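Local coordinates for protein superoxide dismutase (Leishmania major, PDB 4F2N) that catalyses the dismutation of superoxide to molecular oxygen and hydrogen peroxide at an iron centre, at residues Leu57-Ser60 with Lys61-Ala65; Ser109-Trp112 with Lys113-Pro117; Lys120-Lys124 with Thr125-Ala129; Phe220-His223 with Met224-Ala228. All coordinates share one frame; numbering follows the deposited sequence.

Contact 1 of 4, residues Leu57-Ser60 with Lys61-Ala65; sequences LHYS and KHHSA. With FE2 (Fe (II) ion), chain N.
His-58 and His-62 sit one turn apart on the same face of helix 52-71, and their side chains cross at about a right angle. His-58 can be followed outward. Its CB leaves the helix with CG anti to the backbone N (chi1 -158°), which carries the imidazole off the helix toward the metal. CD2 then meets CB of His-62 at 4.1 Å, the methylene lying at the ring edge. At the tip NE2 binds the iron at 2.2 Å, and CD2 and CE1 flank this bond, each 3.1 Å from the iron. Histidine suits this place because its ring nitrogen is a good ligand for the metal. This is the metal site of the iron/manganese superoxide dismutase family: His-108, Asp-191 and His-195 complete the protein ligands, and a water lies 2.3 Å from the iron. The backbone here widens into pi-type turns. O of Leu-57 accepts a hydrogen bond from N of His-62 at 3.0 Å and a second, from above the carbonyl plane, from N of Lys-61. CD2 of His-62 approaches O of Leu-57 at 3.4 Å with the ring edge-on, and NE2 of His-62 hydrogen-bonds to Tyr-198 of the second subunit.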
loop_
_atom_site.group_PDB
_atom_site.type_symbol
_atom_site.label_atom_id
_atom_site.label_comp_id
_atom_site.label_asym_id
_atom_site.label_seq_id
_atom_site.Cartn_x
_atom_site.Cartn_y
_atom_site.Cartn_z
ATOM N N LEU B 57 -5.151 1.546 -16.244
ATOM C CA LEU B 57 -5.526 1.708 -14.829
ATOM C C LEU B 57 -4.565 2.671 -14.176
ATOM O O LEU B 57 -4.969 3.624 -13.499
ATOM C CB LEU B 57 -5.472 0.369 -14.083
ATOM C CG LEU B 57 -6.551 -0.623 -14.525
ATOM C CD1 LEU B 57 -6.271 -1.995 -13.920
ATOM C CD2 LEU B 57 -7.946 -0.102 -14.168
ATOM N N HIS B 58 -3.278 2.435 -14.376
ATOM C CA HIS B 58 -2.264 3.128 -13.573
ATOM C C HIS B 58 -2.204 4.598 -13.910
ATOM O O HIS B 58 -2.130 5.478 -13.018
ATOM C CB HIS B 58 -0.886 2.496 -13.815
ATOM C CG HIS B 58 0.101 2.762 -12.693
ATOM N ND1 HIS B 58 1.284 2.128 -12.602
ATOM C CD2 HIS B 58 0.015 3.604 -11.571
ATOM C CE1 HIS B 58 1.918 2.542 -11.483
ATOM N NE2 HIS B 58 1.138 3.437 -10.865
ATOM N N TYR B 59 -2.234 4.869 -15.212
ATOM C CA TYR B 59 -2.096 6.219 -15.746
ATOM C C TYR B 59 -3.438 6.947 -15.769
ATOM O O TYR B 59 -3.555 8.038 -15.207
ATOM C CB TYR B 59 -1.480 6.145 -17.162
ATOM C CG TYR B 59 -1.363 7.458 -17.941
ATOM C CD1 TYR B 59 -0.314 8.347 -17.707
ATOM C CD2 TYR B 59 -2.291 7.785 -18.932
ATOM C CE1 TYR B 59 -0.197 9.533 -18.432
ATOM C CE2 TYR B 59 -2.179 8.961 -19.675
ATOM C CZ TYR B 59 -1.129 9.819 -19.423
ATOM O OH TYR B 59 -1.055 10.977 -20.155
ATOM N N SER B 60 -4.441 6.362 -16.439
ATOM C CA SER B 60 -5.751 7.028 -16.568
ATOM C C SER B 60 -6.612 7.028 -15.312
ATOM O O SER B 60 -7.492 7.870 -15.208
ATOM C CB SER B 60 -6.576 6.454 -17.717
ATOM O OG SER B 60 -5.891 6.727 -18.910
ATOM N N LYS B 61 -6.393 6.082 -14.388
ATOM C CA LYS B 61 -7.175 6.066 -13.131
ATOM C C LYS B 61 -6.386 6.601 -11.950
ATOM O O LYS B 61 -6.773 7.606 -11.391
ATOM C CB LYS B 61 -7.732 4.684 -12.746
ATOM C CG LYS B 61 -8.333 3.854 -13.869
ATOM C CD LYS B 61 -9.604 4.436 -14.426
ATOM C CE LYS B 61 -10.016 3.621 -15.653
ATOM N NZ LYS B 61 -11.070 4.336 -16.398
ATOM N N HIS B 62 -5.310 5.909 -11.561
ATOM C CA HIS B 62 -4.520 6.281 -10.368
ATOM C C HIS B 62 -3.844 7.622 -10.499
ATOM O O HIS B 62 -4.073 8.539 -9.706
ATOM C CB HIS B 62 -3.490 5.201 -10.036
ATOM C CG HIS B 62 -4.108 3.904 -9.571
ATOM N ND1 HIS B 62 -4.413 3.669 -8.282
ATOM C CD2 HIS B 62 -4.453 2.758 -10.272
ATOM C CE1 HIS B 62 -4.945 2.438 -8.163
ATOM N NE2 HIS B 62 -4.957 1.876 -9.389
ATOM N N HIS B 63 -3.015 7.766 -11.527
ATOM C CA HIS B 63 -2.296 9.012 -11.690
ATOM C C HIS B 63 -3.247 10.163 -11.921
ATOM O O HIS B 63 -3.122 11.214 -11.310
ATOM C CB HIS B 63 -1.307 8.899 -12.834
ATOM C CG HIS B 63 -0.314 10.016 -12.866
ATOM N ND1 HIS B 63 0.702 10.053 -13.742
ATOM C CD2 HIS B 63 -0.189 11.139 -12.072
ATOM C CE1 HIS B 63 1.439 11.164 -13.530
ATOM N NE2 HIS B 63 0.892 11.828 -12.515
ATOM N N SER B 64 -4.219 9.958 -12.804
ATOM C CA SER B 64 -5.211 10.995 -13.082
ATOM C C SER B 64 -5.910 11.502 -11.817
ATOM O O SER B 64 -6.153 12.698 -11.683
ATOM C CB SER B 64 -6.234 10.504 -14.091
ATOM O OG SER B 64 -7.126 11.560 -14.397
ATOM N N ALA B 65 -6.215 10.598 -10.890
ATOM C CA ALA B 65 -6.896 11.010 -9.669
ATOM C C ALA B 65 -6.020 11.926 -8.812
ATOM O O ALA B 65 -6.527 12.858 -8.195
ATOM C CB ALA B 65 -7.366 9.791 -8.858
HETATM FE FE FE2 N . 1.432 4.070 -8.799
HETATM O O HOH W 1 1.923 4.639 -6.669
#

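Contact 2 of 4, residues Ser109-Trp112 with Lys113-Pro117; sequences SFFW and KCLSP
Leu-115 sets its CD1 methyl on the ring of Phe-111, 3.8 Å from the centroid and 12° off the ring normal, a CH-pi contact over the middle of one face. Leucine suits the position because it is apolar and long enough to place this one methyl over the phenyl face and still within 4.2 Å of CE3 of Trp-112, a more distant contact. Phe-111 has CG anti to its backbone N, and chi1 of -167° brings one face of the ring to CD1 of Leu-115. One residue before the leucine, SG of Cys-114 stands obliquely to the Phe-110 ring, 3.8 Å from CE2, a tight sulfur-aromatic contact between two buried groups. The solvent side belongs to Lys-113, whose aliphatic part stays close, CG lying 3.4 Å from O of Ser-109, before a chain bent at chi2 and chi3 leads the amine away. Three backbone bonds at the helix end, from N of Lys-113 and N of Cys-114, are weak, whereas N of Leu-115 makes a proper hydrogen bond to O of Trp-112 at 3.2 Å, from above the carbonyl plane. NE1 of Trp-112 hydrogen-bonds to ND1 of His-63, and the indole lies edge-to-face with the imidazole of His-58. Here helix 96-113 ends: Phe-110 turns to Phe-220, while Phe-111 and Trp-112 line the neighbourhood of the metal site, consistent with the metal's aromatic surroundings in this family.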
loop_
_atom_site.group_PDB
_atom_site.type_symbol
_atom_site.label_atom_id
_atom_site.label_comp_id
_atom_site.label_asym_id
_atom_site.label_seq_id
_atom_site.Cartn_x
_atom_site.Cartn_y
_atom_site.Cartn_z
ATOM N N SER B 109 4.952 10.840 -12.556
ATOM C CA SER B 109 5.526 11.533 -13.717
ATOM C C SER B 109 6.947 11.093 -13.978
ATOM O O SER B 109 7.355 10.880 -15.121
ATOM C CB SER B 109 5.443 13.064 -13.540
ATOM O OG SER B 109 4.076 13.440 -13.469
ATOM N N PHE B 110 7.697 10.948 -12.902
ATOM C CA PHE B 110 9.098 10.568 -12.994
ATOM C C PHE B 110 9.193 9.129 -13.478
ATOM O O PHE B 110 9.979 8.820 -14.380
ATOM C CB PHE B 110 9.808 10.745 -11.629
ATOM C CG PHE B 110 11.293 10.534 -11.728
ATOM C CD1 PHE B 110 12.107 11.506 -12.317
ATOM C CD2 PHE B 110 11.876 9.375 -11.246
ATOM C CE1 PHE B 110 13.486 11.324 -12.413
ATOM C CE2 PHE B 110 13.256 9.179 -11.350
ATOM C CZ PHE B 110 14.061 10.148 -11.930
ATOM N N PHE B 111 8.348 8.261 -12.905
ATOM C CA PHE B 111 8.228 6.863 -13.331
ATOM C C PHE B 111 7.980 6.710 -14.833
ATOM O O PHE B 111 8.639 5.876 -15.473
ATOM C CB PHE B 111 7.088 6.197 -12.541
ATOM C CG PHE B 111 7.042 4.702 -12.632
ATOM C CD1 PHE B 111 8.198 3.920 -12.500
ATOM C CD2 PHE B 111 5.817 4.059 -12.792
ATOM C CE1 PHE B 111 8.125 2.527 -12.554
ATOM C CE2 PHE B 111 5.739 2.651 -12.834
ATOM C CZ PHE B 111 6.891 1.895 -12.708
ATOM N N TRP B 112 7.042 7.471 -15.396
ATOM C CA TRP B 112 6.785 7.355 -16.841
ATOM C C TRP B 112 7.981 7.729 -17.670
ATOM O O TRP B 112 8.219 7.118 -18.712
ATOM C CB TRP B 112 5.581 8.192 -17.279
ATOM C CG TRP B 112 4.331 7.919 -16.481
ATOM C CD1 TRP B 112 3.458 8.864 -15.935
ATOM C CD2 TRP B 112 3.775 6.614 -16.101
ATOM N NE1 TRP B 112 2.426 8.247 -15.259
ATOM C CE2 TRP B 112 2.560 6.892 -15.321
ATOM C CE3 TRP B 112 4.154 5.294 -16.309
ATOM C CZ2 TRP B 112 1.770 5.878 -14.798
ATOM C CZ3 TRP B 112 3.353 4.276 -15.771
ATOM C CH2 TRP B 112 2.185 4.557 -15.035
ATOM N N LYS B 113 8.736 8.727 -17.226
ATOM C CA LYS B 113 9.970 9.138 -17.935
ATOM C C LYS B 113 11.056 8.061 -17.892
ATOM O O LYS B 113 11.917 8.014 -18.796
ATOM C CB LYS B 113 10.524 10.447 -17.355
ATOM C CG LYS B 113 9.613 11.646 -17.525
ATOM C CD LYS B 113 9.467 12.058 -18.966
ATOM C CE LYS B 113 10.554 13.039 -19.369
ATOM N NZ LYS B 113 10.298 13.438 -20.786
ATOM N N CYS B 114 11.012 7.200 -16.867
ATOM C CA CYS B 114 11.956 6.092 -16.725
ATOM C C CYS B 114 11.653 4.894 -17.614
ATOM O O CYS B 114 12.426 3.938 -17.604
ATOM C CB CYS B 114 11.955 5.577 -15.296
ATOM S SG CYS B 114 12.679 6.803 -14.217
ATOM N N LEU B 115 10.507 4.920 -18.300
ATOM C CA LEU B 115 10.041 3.750 -19.048
ATOM C C LEU B 115 9.792 4.039 -20.517
ATOM O O LEU B 115 9.421 5.164 -20.899
ATOM C CB LEU B 115 8.759 3.149 -18.438
ATOM C CG LEU B 115 8.737 2.950 -16.914
ATOM C CD1 LEU B 115 7.339 2.563 -16.418
ATOM C CD2 LEU B 115 9.760 1.863 -16.575
ATOM N N SER B 116 9.965 2.989 -21.313
ATOM C CA SER B 116 9.740 3.032 -22.758
ATOM C C SER B 116 9.483 1.614 -23.307
ATOM O O SER B 116 10.146 0.664 -22.893
ATOM C CB SER B 116 10.978 3.635 -23.457
ATOM O OG SER B 116 10.652 4.015 -24.784
ATOM N N PRO B 117 8.550 1.464 -24.271
ATOM C CA PRO B 117 8.362 0.130 -24.883
ATOM C C PRO B 117 9.682 -0.462 -25.351
ATOM O O PRO B 117 10.403 0.180 -26.105
ATOM C CB PRO B 117 7.425 0.416 -26.065
ATOM C CG PRO B 117 6.621 1.602 -25.597
ATOM C CD PRO B 117 7.619 2.456 -24.841
#

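Contact 3 of 4, residues Lys120-Lys124 with Thr125-Ala129; sequences KPMPK and TLENA
Backbone bonds start the helix at Pro-123: its O receives N of Glu-127 at 3.1 Å, nearly straight at 172°, while the bond from N of Leu-126 to the same oxygen is weak. N of Asn-128 in turn bonds to O of Lys-124. Proline is tolerated at this N-cap: its extended backbone fits the position and its missing N-H is not needed for a helical bond, though it offers no capping side chain. Met-122, just ahead of it, crosses Leu-126 at about a right angle, with CG 3.8 Å from CD2 of Leu-126. Its SD lies 3.6 Å from CA of Glu-127. A flexible thioether fits this bend between loop and helix. The loop is the link from helix 96-113 into the C-terminal domain, whose helix 124-134 begins here, and Trp-218 and Val-137 pack on Met-122 from helices 218-229 and 137-149. On the outer surface, Lys-124 curls along the first turn, bent at chi2 and chi3 (56° and 63°). Its NZ forms a salt bridge with OE1 of Glu-127 at 2.9 Å, approaching from above the carboxylate plane. CD of the same lysine lies 3.6 Å from OD1 of Asn-128, the two side chains crossing obliquely.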
loop_
_atom_site.group_PDB
_atom_site.type_symbol
_atom_site.label_atom_id
_atom_site.label_comp_id
_atom_site.label_asym_id
_atom_site.label_seq_id
_atom_site.Cartn_x
_atom_site.Cartn_y
_atom_site.Cartn_z
ATOM N N LYS B 120 15.395 1.389 -23.480
ATOM C CA LYS B 120 16.507 1.919 -24.280
ATOM C C LYS B 120 17.810 1.434 -23.624
ATOM O O LYS B 120 17.908 1.435 -22.390
ATOM C CB LYS B 120 16.470 3.450 -24.338
ATOM C CG LYS B 120 15.153 4.025 -24.833
ATOM C CD LYS B 120 15.271 5.470 -25.274
ATOM C CE LYS B 120 13.955 5.968 -25.867
ATOM N NZ LYS B 120 13.655 5.293 -27.161
ATOM N N PRO B 121 18.817 1.034 -24.427
ATOM C CA PRO B 121 20.061 0.496 -23.836
ATOM C C PRO B 121 20.790 1.517 -22.980
ATOM O O PRO B 121 20.692 2.716 -23.223
ATOM C CB PRO B 121 20.909 0.104 -25.065
ATOM C CG PRO B 121 19.933 -0.000 -26.185
ATOM C CD PRO B 121 18.846 0.988 -25.902
ATOM N N MET B 122 21.490 1.032 -21.966
ATOM C CA MET B 122 22.204 1.876 -21.018
ATOM C C MET B 122 23.473 2.428 -21.655
ATOM O O MET B 122 24.323 1.665 -22.101
ATOM C CB MET B 122 22.570 1.065 -19.789
ATOM C CG MET B 122 23.162 1.872 -18.640
ATOM S SD MET B 122 23.651 0.716 -17.350
ATOM C CE MET B 122 22.057 0.148 -16.761
ATOM N N PRO B 123 23.592 3.757 -21.717
ATOM C CA PRO B 123 24.816 4.350 -22.241
ATOM C C PRO B 123 26.003 4.011 -21.361
ATOM O O PRO B 123 25.858 3.803 -20.144
ATOM C CB PRO B 123 24.540 5.852 -22.180
ATOM C CG PRO B 123 23.047 5.970 -22.153
ATOM C CD PRO B 123 22.584 4.776 -21.373
ATOM N N LYS B 124 27.177 3.982 -21.981
ATOM C CA LYS B 124 28.424 3.668 -21.303
ATOM C C LYS B 124 28.692 4.539 -20.054
ATOM O O LYS B 124 29.146 4.031 -19.017
ATOM C CB LYS B 124 29.581 3.729 -22.329
ATOM C CG LYS B 124 30.959 3.347 -21.799
ATOM C CD LYS B 124 30.996 1.960 -21.178
ATOM C CE LYS B 124 30.688 0.885 -22.208
ATOM N NZ LYS B 124 30.813 -0.460 -21.587
ATOM N N THR B 125 28.379 5.830 -20.124
ATOM C CA THR B 125 28.616 6.726 -18.973
ATOM C C THR B 125 27.910 6.195 -17.719
ATOM O O THR B 125 28.495 6.117 -16.625
ATOM C CB THR B 125 28.144 8.169 -19.266
ATOM O OG1 THR B 125 28.951 8.711 -20.309
ATOM C CG2 THR B 125 28.304 9.066 -18.021
ATOM N N LEU B 126 26.654 5.807 -17.907
ATOM C CA LEU B 126 25.824 5.312 -16.798
ATOM C C LEU B 126 26.301 3.951 -16.319
ATOM O O LEU B 126 26.409 3.731 -15.111
ATOM C CB LEU B 126 24.348 5.264 -17.198
ATOM C CG LEU B 126 23.390 4.848 -16.059
ATOM C CD1 LEU B 126 23.527 5.732 -14.822
ATOM C CD2 LEU B 126 21.957 4.836 -16.580
ATOM N N GLU B 127 26.595 3.051 -17.259
ATOM C CA GLU B 127 27.125 1.732 -16.925
ATOM C C GLU B 127 28.362 1.825 -16.012
ATOM O O GLU B 127 28.419 1.157 -14.976
ATOM C CB GLU B 127 27.480 0.957 -18.194
ATOM C CG GLU B 127 27.829 -0.494 -17.924
ATOM C CD GLU B 127 28.023 -1.278 -19.209
ATOM O OE1 GLU B 127 28.193 -0.650 -20.283
ATOM O OE2 GLU B 127 28.008 -2.524 -19.142
ATOM N N ASN B 128 29.336 2.655 -16.409
ATOM C CA ASN B 128 30.541 2.890 -15.618
ATOM C C ASN B 128 30.219 3.402 -14.208
ATOM O O ASN B 128 30.809 2.940 -13.229
ATOM C CB ASN B 128 31.486 3.883 -16.331
ATOM C CG ASN B 128 32.088 3.317 -17.609
ATOM O OD1 ASN B 128 32.167 2.101 -17.795
ATOM N ND2 ASN B 128 32.533 4.204 -18.491
ATOM N N ALA B 129 29.280 4.348 -14.116
ATOM C CA ALA B 129 28.931 4.964 -12.822
ATOM C C ALA B 129 28.273 3.952 -11.889
ATOM O O ALA B 129 28.573 3.913 -10.692
ATOM C CB ALA B 129 28.008 6.145 -13.031
#

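Contact 4 of 4, residues Phe220-His223 with Met224-Ala228; sequences FVCH and MYERA
Met-224 lies alongside Phe-220, the two side chains pointing the same way, and its CG sits over one face of the ring, offset toward the rim, 3.4 Å from CZ. Its SD adds a Met-aromatic contact, oblique to the ring and 4.3 Å from the centroid. A chi1 of -69° puts CG over the face and the bend at chi2 brings SD beside the ring, while CE leads away to the edge of the Arg-227 guanidinium; so supple a chain suits a buried place where it must follow a flat neighbour and then turn aside. The backbone bonds are those of a regular alpha-helix, each residue from Met-224 to Arg-227 giving its N-H to the carbonyl four places back, as N of Tyr-225 does to O of Val-221 at 2.8 Å. They belong to helix 218-229, the last of the chain, which packs between helix 124-134 and strand 185-191 in the C-terminal domain, with Val-221 touching both Leu-126 and Ile-187. Among the polar side chains, His-223 and Glu-226 are exposed. CD of Arg-227 stands 3.7 Å from NE2 of His-223, obliquely to the ring; the imidazole and guanidinium planes are nearly parallel, but the touch is made by this methylene and is no stack. NH2 of the arginine bonds to the carbonyl of His-24. OE2 of Glu-226 lies against the buried Cys-222, 3.6 Å from its SG, the long chain keeping the carboxylate at the helix surface.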
loop_
_atom_site.group_PDB
_atom_site.type_symbol
_atom_site.label_atom_id
_atom_site.label_comp_id
_atom_site.label_asym_id
_atom_site.label_seq_id
_atom_site.Cartn_x
_atom_site.Cartn_y
_atom_site.Cartn_z
ATOM N N PHE B 220 17.130 8.218 -20.474
ATOM C CA PHE B 220 16.607 9.209 -19.547
ATOM C C PHE B 220 17.351 9.107 -18.221
ATOM O O PHE B 220 17.709 10.122 -17.636
ATOM C CB PHE B 220 15.097 9.039 -19.303
ATOM C CG PHE B 220 14.579 9.905 -18.206
ATOM C CD1 PHE B 220 14.350 11.274 -18.428
ATOM C CD2 PHE B 220 14.338 9.373 -16.936
ATOM C CE1 PHE B 220 13.876 12.082 -17.405
ATOM C CE2 PHE B 220 13.861 10.182 -15.911
ATOM C CZ PHE B 220 13.625 11.533 -16.157
ATOM N N VAL B 221 17.557 7.885 -17.730
ATOM C CA VAL B 221 18.268 7.700 -16.457
ATOM C C VAL B 221 19.675 8.330 -16.584
ATOM O O VAL B 221 20.134 9.031 -15.682
ATOM C CB VAL B 221 18.376 6.213 -16.043
ATOM C CG1 VAL B 221 19.146 6.078 -14.734
ATOM C CG2 VAL B 221 16.980 5.584 -15.911
ATOM N N CYS B 222 20.348 8.080 -17.706
ATOM C CA CYS B 222 21.694 8.648 -17.895
ATOM C C CYS B 222 21.683 10.186 -17.976
ATOM O O CYS B 222 22.563 10.851 -17.411
ATOM C CB CYS B 222 22.361 8.025 -19.123
ATOM S SG CYS B 222 24.093 8.515 -19.306
ATOM N N HIS B 223 20.698 10.747 -18.682
ATOM C CA HIS B 223 20.485 12.198 -18.713
ATOM C C HIS B 223 20.328 12.749 -17.307
ATOM O O HIS B 223 20.944 13.758 -16.950
ATOM C CB HIS B 223 19.256 12.558 -19.561
ATOM C CG HIS B 223 18.956 14.054 -19.609
ATOM N ND1 HIS B 223 19.617 14.902 -20.431
ATOM C CD2 HIS B 223 18.050 14.836 -18.881
ATOM C CE1 HIS B 223 19.147 16.160 -20.249
ATOM N NE2 HIS B 223 18.191 16.114 -19.302
ATOM N N MET B 224 19.503 12.084 -16.493
ATOM C CA MET B 224 19.331 12.482 -15.092
ATOM C C MET B 224 20.645 12.381 -14.302
ATOM O O MET B 224 20.988 13.255 -13.498
ATOM C CB MET B 224 18.244 11.613 -14.428
ATOM C CG MET B 224 16.821 11.877 -14.957
ATOM S SD MET B 224 16.307 13.612 -14.847
ATOM C CE MET B 224 16.652 14.028 -13.146
ATOM N N TYR B 225 21.368 11.297 -14.507
ATOM C CA TYR B 225 22.644 11.111 -13.815
ATOM C C TYR B 225 23.628 12.259 -14.111
ATOM O O TYR B 225 24.213 12.848 -13.195
ATOM C CB TYR B 225 23.266 9.748 -14.187
ATOM C CG TYR B 225 24.675 9.614 -13.660
ATOM C CD1 TYR B 225 24.906 9.337 -12.316
ATOM C CD2 TYR B 225 25.784 9.852 -14.489
ATOM C CE1 TYR B 225 26.198 9.223 -11.818
ATOM C CE2 TYR B 225 27.081 9.767 -13.995
ATOM C CZ TYR B 225 27.272 9.467 -12.656
ATOM O OH TYR B 225 28.544 9.381 -12.141
ATOM N N GLU B 226 23.788 12.594 -15.382
ATOM C CA GLU B 226 24.728 13.667 -15.771
ATOM C C GLU B 226 24.373 15.007 -15.129
ATOM O O GLU B 226 25.244 15.679 -14.551
ATOM C CB GLU B 226 24.841 13.765 -17.294
ATOM C CG GLU B 226 25.624 12.588 -17.867
ATOM C CD GLU B 226 25.465 12.387 -19.374
ATOM O OE1 GLU B 226 24.689 13.107 -20.027
ATOM O OE2 GLU B 226 26.111 11.481 -19.925
ATOM N N ARG B 227 23.097 15.394 -15.193
ATOM C CA ARG B 227 22.715 16.666 -14.602
ATOM C C ARG B 227 22.735 16.637 -13.081
ATOM O O ARG B 227 23.051 17.637 -12.478
ATOM C CB ARG B 227 21.375 17.206 -15.137
ATOM C CG ARG B 227 20.127 16.358 -14.881
ATOM C CD ARG B 227 18.951 16.888 -15.725
ATOM N NE ARG B 227 18.485 18.212 -15.274
ATOM C CZ ARG B 227 17.592 18.419 -14.294
ATOM N NH1 ARG B 227 17.059 17.398 -13.631
ATOM N NH2 ARG B 227 17.241 19.657 -13.955
ATOM N N ALA B 228 22.395 15.496 -12.472
ATOM C CA ALA B 228 22.317 15.425 -10.994
ATOM C C ALA B 228 23.706 15.486 -10.340
ATOM O O ALA B 228 23.846 16.051 -9.244
ATOM C CB ALA B 228 21.562 14.174 -10.541
#

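In the fold
Contact 2 is the most buried of the four, contact 3 lies on the surface, and contacts 1 and 4 are partly buried. Contact 1 lies within helix 52-71 and contact 2 at the end of helix 96-113; the two helices meet beside the iron, where contact 1 carries the ligand His-58 and contact 2 is aromatic and sulfur packing. Contacts 3 and 4 bring helices 124-134 and 218-229 together, meeting through apolar side chains such as Leu-126 on Val-221, while their exposed sides carry charged residues. Contact 2 also touches contact 4, where Phe-110 packs on Phe-220, so helix 96-113 reaches helix 218-229. Contacts 1 and 3 do not touch: their centres are about 31 Å apart, on opposite sides of the chain's centre.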